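Local coordinates for carbohydrate esterase family 2 (CE2) (Chaetomium olivicolor, PDB 4XVH), which probably removes acetyl groups from xylan or related polysaccharides, pairing a jelly-roll beta-sandwich domain with an SGNH-type esterase domain, at residues V22-A25 / S30-I33; I64-G69 / H75-R80; I112-D117 / K142-L147; A149-A154 / V318-I323; T273-I278 / A289-W294. All blocks are in the same frame, centred on the assembly; numbering follows the deposited sequence.

Interaction 1 (V22-A25 / S30-I33); sequences VSFA and SATI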
# COMPACT_ATOMS: atom_id res chain seq x y z
N VAL A 22 -4.77 -7.54 -11.46
CA VAL A 22 -5.73 -8.56 -11.89
C VAL A 22 -5.12 -9.94 -11.75
O VAL A 22 -3.88 -10.11 -11.80
CB VAL A 22 -6.19 -8.37 -13.35
CG1 VAL A 22 -7.00 -7.07 -13.53
CG2 VAL A 22 -4.99 -8.41 -14.33
N SER A 23 -5.97 -10.93 -11.52
CA SER A 23 -5.55 -12.32 -11.46
C SER A 23 -6.46 -13.15 -12.35
O SER A 23 -7.69 -12.99 -12.30
CB SER A 23 -5.57 -12.83 -10.01
OG SER A 23 -5.60 -14.26 -9.94
N PHE A 24 -5.90 -14.06 -13.14
CA PHE A 24 -6.74 -14.92 -13.96
C PHE A 24 -5.95 -16.17 -14.33
O PHE A 24 -4.76 -16.29 -13.99
CB PHE A 24 -7.27 -14.17 -15.20
CG PHE A 24 -6.19 -13.65 -16.15
CD1 PHE A 24 -5.64 -12.39 -15.97
CD2 PHE A 24 -5.78 -14.41 -17.25
CE1 PHE A 24 -4.65 -11.90 -16.86
CE2 PHE A 24 -4.79 -13.95 -18.14
CZ PHE A 24 -4.23 -12.69 -17.95
N ALA A 25 -6.63 -17.11 -14.97
CA ALA A 25 -5.94 -18.29 -15.45
C ALA A 25 -6.47 -18.58 -16.84
O ALA A 25 -7.61 -18.23 -17.17
CB ALA A 25 -6.15 -19.47 -14.51
N SER A 30 -0.72 -18.16 -24.82
CA SER A 30 -0.54 -16.73 -24.61
C SER A 30 -1.79 -16.04 -24.09
O SER A 30 -2.92 -16.45 -24.40
CB SER A 30 -0.09 -16.07 -25.92
OG SER A 30 0.07 -14.67 -25.74
N ALA A 31 -1.58 -14.98 -23.30
CA ALA A 31 -2.66 -14.08 -22.88
C ALA A 31 -2.18 -12.63 -22.95
O ALA A 31 -0.99 -12.35 -22.77
CB ALA A 31 -3.15 -14.43 -21.47
N THR A 32 -3.11 -11.72 -23.22
CA THR A 32 -2.76 -10.30 -23.26
C THR A 32 -3.70 -9.48 -22.40
O THR A 32 -4.93 -9.59 -22.52
CB THR A 32 -2.77 -9.74 -24.70
OG1 THR A 32 -1.91 -10.52 -25.54
CG2 THR A 32 -2.27 -8.29 -24.71
N ILE A 33 -3.12 -8.69 -21.50
CA ILE A 33 -3.88 -7.73 -20.71
C ILE A 33 -3.90 -6.42 -21.45
O ILE A 33 -2.93 -5.69 -21.43
CB ILE A 33 -3.27 -7.54 -19.32
CG1 ILE A 33 -3.12 -8.88 -18.63
CG2 ILE A 33 -4.14 -6.59 -18.51
CD1 ILE A 33 -2.21 -8.83 -17.44

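Interaction 2 (I64-G69 / H75-R80); sequences ISTPAG and HTVVLR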
# COMPACT_ATOMS: atom_id res chain seq x y z
N ILE A 64 -0.11 -5.78 -22.16
CA ILE A 64 0.91 -6.55 -21.47
C ILE A 64 0.69 -8.02 -21.78
O ILE A 64 -0.30 -8.59 -21.34
CB ILE A 64 0.83 -6.35 -19.94
CG1 ILE A 64 1.09 -4.90 -19.55
CG2 ILE A 64 1.76 -7.32 -19.20
CD1 ILE A 64 0.69 -4.62 -18.10
N SER A 65 1.60 -8.64 -22.52
CA SER A 65 1.42 -10.05 -22.88
C SER A 65 2.25 -10.97 -22.03
O SER A 65 3.31 -10.58 -21.53
CB SER A 65 1.78 -10.27 -24.34
OG SER A 65 0.92 -9.50 -25.16
N THR A 66 1.76 -12.19 -21.85
CA THR A 66 2.51 -13.25 -21.20
C THR A 66 3.85 -13.48 -21.96
O THR A 66 3.96 -13.15 -23.14
CB THR A 66 1.68 -14.56 -21.14
OG1 THR A 66 1.20 -14.89 -22.44
CG2 THR A 66 0.48 -14.39 -20.21
N PRO A 67 4.87 -14.03 -21.27
CA PRO A 67 6.18 -14.27 -21.88
C PRO A 67 6.17 -15.31 -23.02
O PRO A 67 5.41 -16.28 -22.97
CB PRO A 67 7.03 -14.77 -20.70
CG PRO A 67 6.05 -15.26 -19.70
CD PRO A 67 4.90 -14.30 -19.82
N ALA A 68 7.00 -15.09 -24.03
CA ALA A 68 7.20 -16.11 -25.06
C ALA A 68 7.77 -17.35 -24.41
O ALA A 68 8.48 -17.25 -23.40
CB ALA A 68 8.13 -15.61 -26.15
N GLY A 69 7.46 -18.51 -24.99
CA GLY A 69 8.09 -19.75 -24.58
C GLY A 69 7.24 -20.65 -23.70
O GLY A 69 7.67 -21.75 -23.38
N HIS A 75 -2.17 -21.89 -17.50
CA HIS A 75 -1.24 -20.96 -16.87
C HIS A 75 -2.02 -20.00 -15.97
O HIS A 75 -3.21 -19.77 -16.21
CB HIS A 75 -0.42 -20.20 -17.91
CG HIS A 75 0.43 -21.09 -18.76
ND1 HIS A 75 1.65 -21.58 -18.33
CD2 HIS A 75 0.22 -21.63 -19.98
CE1 HIS A 75 2.15 -22.37 -19.26
NE2 HIS A 75 1.30 -22.41 -20.28
N THR A 76 -1.37 -19.51 -14.92
CA THR A 76 -1.94 -18.49 -14.04
C THR A 76 -1.22 -17.19 -14.30
O THR A 76 -0.02 -17.17 -14.60
CB THR A 76 -1.82 -18.83 -12.54
OG1 THR A 76 -0.44 -18.95 -12.18
CG2 THR A 76 -2.55 -20.13 -12.20
N VAL A 77 -1.95 -16.09 -14.19
CA VAL A 77 -1.38 -14.76 -14.38
C VAL A 77 -1.84 -13.85 -13.24
O VAL A 77 -3.04 -13.74 -12.95
CB VAL A 77 -1.81 -14.14 -15.72
CG1 VAL A 77 -1.20 -12.79 -15.89
CG2 VAL A 77 -1.41 -15.06 -16.90
N VAL A 78 -0.86 -13.24 -12.58
CA VAL A 78 -1.14 -12.20 -11.57
C VAL A 78 -0.35 -10.95 -11.91
O VAL A 78 0.88 -11.00 -12.03
CB VAL A 78 -0.80 -12.68 -10.15
CG1 VAL A 78 -1.00 -11.54 -9.11
CG2 VAL A 78 -1.66 -13.87 -9.78
N LEU A 79 -1.07 -9.86 -12.12
CA LEU A 79 -0.47 -8.54 -12.36
C LEU A 79 -0.69 -7.64 -11.16
O LEU A 79 -1.85 -7.46 -10.74
CB LEU A 79 -1.11 -7.88 -13.59
CG LEU A 79 -0.65 -6.46 -13.95
CD1 LEU A 79 0.71 -6.55 -14.59
CD2 LEU A 79 -1.63 -5.76 -14.91
N ARG A 80 0.37 -7.03 -10.66
CA ARG A 80 0.22 -6.06 -9.59
C ARG A 80 1.04 -4.79 -9.76
O ARG A 80 2.22 -4.87 -10.14
CB ARG A 80 0.57 -6.71 -8.27
CG ARG A 80 -0.60 -7.51 -7.71
CD ARG A 80 -0.21 -8.00 -6.41
NE ARG A 80 -1.15 -8.92 -5.76
CZ ARG A 80 -2.25 -8.56 -5.10
NH1 ARG A 80 -2.64 -7.29 -5.08
NH2 ARG A 80 -2.97 -9.48 -4.48

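Interaction 3 (I112-D117 / K142-L147); sequences IDIIGD and KTYGVL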
# COMPACT_ATOMS: atom_id res chain seq x y z
N ILE A 112 -7.24 -7.76 4.19
CA ILE A 112 -6.53 -6.76 4.99
C ILE A 112 -6.38 -5.43 4.25
O ILE A 112 -5.92 -5.40 3.10
CB ILE A 112 -5.11 -7.30 5.35
CG1 ILE A 112 -5.20 -8.58 6.21
CG2 ILE A 112 -4.29 -6.26 6.05
CD1 ILE A 112 -3.81 -9.16 6.57
N ASP A 113 -6.74 -4.32 4.90
CA ASP A 113 -6.42 -2.99 4.37
C ASP A 113 -5.09 -2.51 4.94
O ASP A 113 -4.81 -2.69 6.13
CB ASP A 113 -7.50 -1.97 4.73
CG ASP A 113 -8.65 -1.94 3.73
OD1 ASP A 113 -8.73 -2.86 2.89
OD2 ASP A 113 -9.50 -1.01 3.81
N ILE A 114 -4.28 -1.87 4.10
CA ILE A 114 -3.04 -1.27 4.56
C ILE A 114 -3.01 0.19 4.15
O ILE A 114 -3.02 0.50 2.97
CB ILE A 114 -1.84 -1.99 3.96
CG1 ILE A 114 -2.07 -3.52 4.03
CG2 ILE A 114 -0.56 -1.54 4.67
CD1 ILE A 114 -1.43 -4.30 2.92
N ILE A 115 -3.00 1.10 5.13
CA ILE A 115 -3.19 2.52 4.84
C ILE A 115 -1.95 3.28 5.28
O ILE A 115 -1.53 3.13 6.43
CB ILE A 115 -4.41 3.08 5.57
CG1 ILE A 115 -5.68 2.26 5.24
CG2 ILE A 115 -4.58 4.59 5.24
CD1 ILE A 115 -6.84 2.45 6.26
N GLY A 116 -1.37 4.12 4.41
CA GLY A 116 -0.20 4.85 4.83
C GLY A 116 0.37 5.81 3.82
O GLY A 116 -0.34 6.35 2.95
N ASP A 117 1.68 6.04 3.94
CA ASP A 117 2.36 7.02 3.11
C ASP A 117 3.39 6.32 2.21
O ASP A 117 3.19 5.19 1.78
CB ASP A 117 3.03 8.07 3.98
CG ASP A 117 3.94 7.46 5.07
OD1 ASP A 117 4.51 6.37 4.86
OD2 ASP A 117 4.07 8.07 6.14
N LYS A 142 6.81 -5.76 -2.34
CA LYS A 142 7.83 -6.14 -1.36
C LYS A 142 7.70 -5.38 -0.04
O LYS A 142 8.59 -5.46 0.81
CB LYS A 142 9.24 -5.92 -1.91
CG LYS A 142 9.61 -6.96 -3.00
CD LYS A 142 11.14 -6.97 -3.25
CE LYS A 142 11.53 -8.11 -4.19
NZ LYS A 142 13.04 -8.17 -4.39
N THR A 143 6.62 -4.62 0.12
CA THR A 143 6.46 -3.80 1.34
C THR A 143 6.07 -4.66 2.54
O THR A 143 5.51 -5.74 2.38
CB THR A 143 5.42 -2.70 1.17
OG1 THR A 143 4.17 -3.27 0.71
CG2 THR A 143 5.93 -1.62 0.16
N TYR A 144 6.31 -4.14 3.75
CA TYR A 144 5.98 -4.82 5.00
C TYR A 144 4.48 -5.22 5.01
O TYR A 144 4.12 -6.31 5.44
CB TYR A 144 6.31 -3.92 6.22
CG TYR A 144 5.30 -2.79 6.33
CD1 TYR A 144 5.35 -1.68 5.46
CD2 TYR A 144 4.24 -2.87 7.23
CE1 TYR A 144 4.37 -0.67 5.51
CE2 TYR A 144 3.28 -1.89 7.30
CZ TYR A 144 3.35 -0.78 6.44
OH TYR A 144 2.35 0.18 6.53
N GLY A 145 3.60 -4.34 4.52
CA GLY A 145 2.18 -4.67 4.64
C GLY A 145 1.76 -5.80 3.70
O GLY A 145 0.99 -6.69 4.06
N VAL A 146 2.25 -5.75 2.47
CA VAL A 146 1.98 -6.82 1.51
C VAL A 146 2.62 -8.16 1.90
O VAL A 146 2.00 -9.24 1.79
CB VAL A 146 2.43 -6.37 0.12
CG1 VAL A 146 2.35 -7.55 -0.89
CG2 VAL A 146 1.53 -5.16 -0.31
N LEU A 147 3.86 -8.11 2.38
CA LEU A 147 4.53 -9.33 2.80
C LEU A 147 3.79 -9.99 4.01
O LEU A 147 3.71 -11.22 4.10
CB LEU A 147 5.99 -9.02 3.16
CG LEU A 147 6.88 -8.66 1.96
CD1 LEU A 147 8.35 -8.44 2.44
CD2 LEU A 147 6.80 -9.80 0.91

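Interaction 4 (A149-A154 / V318-I323); sequences ANALGA and VLAKAI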
# COMPACT_ATOMS: atom_id res chain seq x y z
N ALA A 149 0.48 -9.67 4.54
CA ALA A 149 -0.76 -10.24 3.97
C ALA A 149 -0.43 -11.56 3.25
O ALA A 149 -1.13 -12.55 3.41
CB ALA A 149 -1.41 -9.22 3.00
N ASN A 150 0.64 -11.58 2.46
CA ASN A 150 1.08 -12.82 1.83
C ASN A 150 1.30 -13.95 2.86
O ASN A 150 0.90 -15.09 2.64
CB ASN A 150 2.39 -12.63 1.08
CG ASN A 150 2.27 -11.73 -0.17
OD1 ASN A 150 1.17 -11.43 -0.68
ND2 ASN A 150 3.42 -11.31 -0.68
N ALA A 151 2.00 -13.65 3.95
CA ALA A 151 2.28 -14.68 4.97
C ALA A 151 0.98 -15.22 5.60
O ALA A 151 0.91 -16.37 6.04
CB ALA A 151 3.21 -14.10 6.08
N LEU A 152 -0.04 -14.37 5.65
CA LEU A 152 -1.32 -14.77 6.27
C LEU A 152 -2.28 -15.35 5.22
O LEU A 152 -3.40 -15.71 5.54
CB LEU A 152 -1.97 -13.57 6.95
CG LEU A 152 -1.09 -13.00 8.08
CD1 LEU A 152 -1.70 -11.72 8.57
CD2 LEU A 152 -0.98 -14.04 9.20
N GLY A 153 -1.83 -15.44 3.98
CA GLY A 153 -2.69 -15.96 2.94
C GLY A 153 -3.89 -15.03 2.69
O GLY A 153 -4.95 -15.51 2.27
N ALA A 154 -3.73 -13.73 2.94
CA ALA A 154 -4.85 -12.80 2.81
C ALA A 154 -4.80 -11.94 1.55
O ALA A 154 -3.73 -11.52 1.12
CB ALA A 154 -4.92 -11.87 4.02
N VAL A 318 7.09 -9.31 11.61
CA VAL A 318 6.54 -8.81 12.87
C VAL A 318 5.03 -8.57 12.74
O VAL A 318 4.24 -8.97 13.59
CB VAL A 318 7.22 -7.49 13.29
CG1 VAL A 318 6.43 -6.78 14.37
CG2 VAL A 318 8.67 -7.77 13.74
N LEU A 319 4.63 -7.92 11.65
CA LEU A 319 3.22 -7.56 11.50
C LEU A 319 2.36 -8.79 11.23
O LEU A 319 1.25 -8.92 11.78
CB LEU A 319 3.08 -6.52 10.38
CG LEU A 319 1.65 -6.11 10.05
CD1 LEU A 319 0.96 -5.50 11.28
CD2 LEU A 319 1.67 -5.16 8.81
N ALA A 320 2.87 -9.72 10.42
CA ALA A 320 2.13 -10.95 10.20
C ALA A 320 1.82 -11.66 11.53
O ALA A 320 0.69 -12.11 11.77
CB ALA A 320 2.89 -11.87 9.26
N LYS A 321 2.83 -11.78 12.40
CA LYS A 321 2.61 -12.46 13.68
C LYS A 321 1.60 -11.69 14.57
O LYS A 321 0.80 -12.29 15.28
CB LYS A 321 3.92 -12.63 14.46
CG LYS A 321 4.97 -13.57 13.82
CD LYS A 321 6.09 -13.76 14.82
CE LYS A 321 7.35 -14.32 14.20
NZ LYS A 321 8.52 -14.11 15.17
N ALA A 322 1.69 -10.37 14.56
CA ALA A 322 0.83 -9.55 15.41
C ALA A 322 -0.64 -9.66 14.97
O ALA A 322 -1.53 -9.68 15.81
CB ALA A 322 1.28 -8.12 15.37
N ILE A 323 -0.88 -9.66 13.66
CA ILE A 323 -2.22 -9.79 13.14
C ILE A 323 -2.72 -11.19 13.47
O ILE A 323 -3.86 -11.37 13.97
CB ILE A 323 -2.28 -9.54 11.61
CG1 ILE A 323 -1.89 -8.08 11.30
CG2 ILE A 323 -3.64 -9.93 11.06
CD1 ILE A 323 -1.80 -7.73 9.79

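Interaction 5 (T273-I278 / A289-W294); sequences TQTNAI and AHFVDW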
# COMPACT_ATOMS: atom_id res chain seq x y z
N THR A 273 7.95 10.14 21.10
CA THR A 273 6.75 10.98 21.12
C THR A 273 5.62 10.35 20.26
O THR A 273 4.46 10.26 20.71
CB THR A 273 7.04 12.40 20.62
OG1 THR A 273 8.03 13.00 21.48
CG2 THR A 273 5.79 13.27 20.66
N GLN A 274 5.95 9.90 19.04
CA GLN A 274 4.96 9.25 18.18
C GLN A 274 4.47 7.95 18.79
O GLN A 274 3.29 7.62 18.71
CB GLN A 274 5.52 8.93 16.79
CG GLN A 274 4.43 8.41 15.82
CD GLN A 274 4.98 7.59 14.67
OE1 GLN A 274 6.08 7.04 14.75
NE2 GLN A 274 4.20 7.52 13.57
N THR A 275 5.40 7.21 19.38
CA THR A 275 5.08 5.91 19.93
C THR A 275 4.08 6.04 21.05
O THR A 275 3.06 5.35 21.08
CB THR A 275 6.33 5.19 20.41
OG1 THR A 275 7.16 4.94 19.28
CG2 THR A 275 5.97 3.88 21.10
N ASN A 276 4.33 6.99 21.95
CA ASN A 276 3.42 7.21 23.07
C ASN A 276 2.05 7.70 22.61
O ASN A 276 1.01 7.30 23.16
CB ASN A 276 4.03 8.20 24.07
CG ASN A 276 5.20 7.60 24.85
OD1 ASN A 276 5.28 6.38 25.00
ND2 ASN A 276 6.09 8.45 25.37
N ALA A 277 2.04 8.59 21.61
CA ALA A 277 0.78 9.08 21.06
C ALA A 277 -0.06 7.94 20.48
O ALA A 277 -1.27 7.87 20.69
CB ALA A 277 1.04 10.13 20.01
N ILE A 278 0.59 7.02 19.77
CA ILE A 278 -0.14 5.91 19.20
C ILE A 278 -0.68 4.98 20.28
O ILE A 278 -1.84 4.55 20.22
CB ILE A 278 0.75 5.14 18.17
CG1 ILE A 278 0.90 6.00 16.91
CG2 ILE A 278 0.16 3.77 17.82
CD1 ILE A 278 1.94 5.48 15.91
N ALA A 289 -7.97 -2.50 18.86
CA ALA A 289 -6.83 -1.71 18.40
C ALA A 289 -5.54 -2.29 18.96
O ALA A 289 -5.52 -2.73 20.11
CB ALA A 289 -6.96 -0.26 18.81
N HIS A 290 -4.47 -2.24 18.18
CA HIS A 290 -3.21 -2.86 18.57
C HIS A 290 -2.06 -2.00 18.13
O HIS A 290 -2.01 -1.60 16.95
CB HIS A 290 -3.09 -4.25 17.93
CG HIS A 290 -4.28 -5.12 18.16
ND1 HIS A 290 -4.38 -5.96 19.26
CD2 HIS A 290 -5.42 -5.28 17.45
CE1 HIS A 290 -5.55 -6.58 19.22
NE2 HIS A 290 -6.18 -6.21 18.12
N PHE A 291 -1.10 -1.77 19.03
CA PHE A 291 0.14 -1.08 18.64
C PHE A 291 1.17 -2.06 18.11
O PHE A 291 1.39 -3.13 18.69
CB PHE A 291 0.74 -0.30 19.82
CG PHE A 291 2.22 0.04 19.65
CD1 PHE A 291 2.62 1.02 18.75
CD2 PHE A 291 3.21 -0.63 20.40
CE1 PHE A 291 4.00 1.32 18.59
CE2 PHE A 291 4.56 -0.31 20.26
CZ PHE A 291 4.94 0.66 19.36
N VAL A 292 1.79 -1.71 16.99
CA VAL A 292 2.80 -2.60 16.43
C VAL A 292 4.07 -1.75 16.25
O VAL A 292 4.07 -0.75 15.54
CB VAL A 292 2.33 -3.23 15.07
CG1 VAL A 292 3.48 -4.05 14.43
CG2 VAL A 292 1.06 -4.08 15.27
N ASP A 293 5.15 -2.15 16.92
CA ASP A 293 6.39 -1.38 16.85
C ASP A 293 7.15 -1.63 15.57
O ASP A 293 7.16 -2.75 15.08
CB ASP A 293 7.27 -1.71 18.06
CG ASP A 293 8.49 -0.84 18.13
OD1 ASP A 293 8.38 0.41 18.03
OD2 ASP A 293 9.58 -1.43 18.29
N TRP A 294 7.77 -0.58 15.03
CA TRP A 294 8.72 -0.71 13.94
C TRP A 294 9.97 0.06 14.35
O TRP A 294 10.02 1.29 14.30
CB TRP A 294 8.13 -0.18 12.62
CG TRP A 294 8.89 -0.61 11.39
CD1 TRP A 294 10.15 -1.14 11.34
CD2 TRP A 294 8.42 -0.56 10.02
NE1 TRP A 294 10.50 -1.43 10.02
CE2 TRP A 294 9.45 -1.08 9.20
CE3 TRP A 294 7.22 -0.13 9.42
CZ2 TRP A 294 9.33 -1.19 7.79
CZ3 TRP A 294 7.09 -0.23 8.03
CH2 TRP A 294 8.15 -0.76 7.23

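Interaction 1 (V22-A25 / S30-I33)
Phe24 meets Ala31 and Ile33 across the interior of the beta sandwich, edge first. With chi1 at 61°, CG of Phe24 sits between the backbone N and the carbonyl carbon, and the ring reaches from CB toward the other strand. Its outer carbons divide the work. Phe24 CE1 lies 3.8 Å from Ile33 CG1, while on the other flank Phe24 CE2 comes within 3.7 Å of Ala31 CB. Phe24 CZ, the tip, is shared: it is 4.0 Å from Ile33 CG1 and 4.1 Å from Ala31 CB. Ala31 CB and Ile33 CD1 both lie close to the ring plane. Beside this, Val22 CG2 and Ile33 CD1 meet tip to tip at 4.2 Å. Cutting Phe24 back to an alanine would probably leave Ala31 and Ile33 facing a gap, with only the marginal Val22 contact still bridging the strands. No hydrogen bond crosses; the strand segments run antiparallel at 162° with axes 10.1 Å apart, which is sheet-to-sheet packing and not pairing. The two strands thus form a beta arch: strand 21-28 pairs with 73-81 in one sheet, strand 31-40 with 63-65 and 88-97 in the other, and Ile95 and Val77 also touch Phe24.

Interaction 2 (I64-G69 / H75-R80)
In Ile64 the CG1 branch continues nearly straight to CD1 (chi2 167°), and in Leu79 the CG atom is opposite the backbone N (chi1 177°), which carries both methyl groups of the leucine toward the isoleucine in the sandwich interior. The result is a tip-to-tip meeting in which the single CD1 of Ile64 rests against the fork of Leu79, 4.0 Å from its CD1 and 4.1 Å from its CD2. Two residues away along both segments, Thr66 faces Val77. CG2 is the branch of Thr66 turned to the valine, at 3.9 Å from Val77 CG2; the two side chains cross at about a right angle. The CA atoms stand 9.4 Å apart for Ile64 and Leu79, and 8.0 Å for Thr66 and Val77, spacings that belong to face-to-face packing of two sheets. Strand 63-65 is an outermost strand of the four-stranded sheet, whereas 73-81 lies in the opposing one, where Val77 also packs on Leu46 and Ile48 of strand 44-48. Chemically the contact is apolar, with no hydrogen bond between the segments. Thr66 serves both needs: its methyl group joins the sandwich interior while its hydroxyl is bonded to Ala31 N, with a weak bond to Ser30 OG, so a polar side chain is accommodated here with its oxygen satisfied.

Interaction 3 (I112-D117 / K142-L147)
Ile114 projects from the central sheet onto the start of helix 144-151, where its two branches part. Ile114 CG2 lies 3.9 Å from Tyr144 OH, approaching the ring obliquely, as the two side chains slide past each other in opposite directions. Ile114 CD1 instead lies over the backbone of the helix, 3.6 Å from Gly145 O, with Val146 N at 4.0 Å. In Ile114, CG1 beside the backbone N (chi1 -44°) carries CD1 to the helix, while CG2, anti to N, also touches Gly145 CA. Gly145 makes this closeness possible. The CA atoms of Ile114 and Gly145 are only 6.2 Å apart, and a CB on Gly145 would fall 2.7 Å from Ile114 CG2, a clash. Strand 111-116 then runs into Asp117, which lines the pocket holding the bound polyether and whose OD1 caps the following helix at Ile119 N. Gly116 and Asp117, followed by Ser118, are consistent with the GDS(L) signature of SGNH hydrolases. Across the contact the chemistry is van der Waals packing, without hydrogen bonds. The hydroxyl of Tyr144 is buried but satisfied by Thr120 OG1, with a weak bond to Asn211 ND2, which probably fixes the ring beside Ile114.

Interaction 4 (A149-A154 / V318-I323)
Leu152 and Ala151 pack against Ala320 and Ile323 where the end of helix 144-151 meets helix 309-327 in the alpha/beta esterase domain, and the first helix ends in a Schellman motif. Gly153 leaves helical geometry with a phi of 66°, and the motif is closed by Ala154 N to Ala149 O at 2.9 Å and Gly153 N to Asn150 O at 3.1 Å. Leu152, just ahead of that glycine, supplies the main bump. CG of Leu152 lies anti to its carbonyl carbon (chi1 -61°), with the chain extended to CD1 (chi2 172°). Its fork enters the hollow on helix 309-327 between Ala320 and Ile323, positions one helical turn apart, and each methyl takes one wall. Leu152 CD2 settles 3.6 Å from Ala320 O, where the small alanine side chain leaves the backbone accessible. CD1 turns to Ile323. The two larger side chains cross obliquely, with Leu152 CD1 3.8 Å from Ile323 CB. On the solvent side, exposed Ala151 meets buried Ala320 methyl to methyl, 3.9 Å from Ala151 CB to Ala320 CB, and their CA atoms approach to 6.4 Å. Replacing Leu152 with an alanine would probably open a gap between Ala320 and Ile323 and strip Ile112 and Trp329 of a packing partner, since both also touch this leucine. Ile112 belongs to strand 111-116, so the leucine at the end of helix 144-151 touches both helix 309-327 and the parallel sheet. The tightest apolar touch is made by Leu152 CD1, 3.6 Å from Ile323 CG2.

Interaction 5 (T273-I278 / A289-W294)
Phe291, Thr275 and Ile278 make up this contact, with the phenylalanine giving up the most surface. Its ring reaches out from strand 289-292 with CG opposite the backbone N (chi1 160°) and lies against one side of helix 270-285, touching two residues three positions apart. Near the base of the ring, Phe291 CD1 is 3.8 Å from Ile278 CG2, the two side chains crossing at about a right angle. At the tip, Phe291 CZ is 3.8 Å from Thr275 CG2, and CE1 follows at 4.1 Å from that same methyl. Both methyl groups meet the ring obliquely. The backbone N of Asp293 lies 3.7 Å above the plane of the Phe291 ring, on one face and offset toward the rim. The helix and strand belong to the beta-alpha-beta unit made by strand 250-254, helix 270-285 and strand 289-292, the last being an outermost strand of the parallel sheet, and Ile278 also touches Leu253 of the first. Every touch between helix and strand is made by carbon, and no hydrogen bond crosses. Thr275 presents only its methyl to the ring, while its OG1 is bonded to Lys271 O and Asn255 ND2; those polar partners probably hold the methyl in place against Phe291.

From the N terminus, interaction 1 closes the short arch between strands 21-28 and 31-40, and interaction 2 closes the next loop, from 64-69 to 75-80. The two touch, and together they join both sheets of the N-terminal sandwich. Interaction 3 closes a 24-residue loop between 112-117 and 142-147, in the esterase domain. Interaction 4 spans the longest loop, from 149-154 to 318-323, and interaction 5 lies wholly within it; none cross. Helix 144-151 serves both 3 and 4, and Tyr144 packs on Leu319. Interaction 5 meets 3 through Trp294 and Tyr144, and meets 4 through Val292 against Val318 and Ala322. Interactions 1 and 5 lie about 41 Å apart, centre to centre.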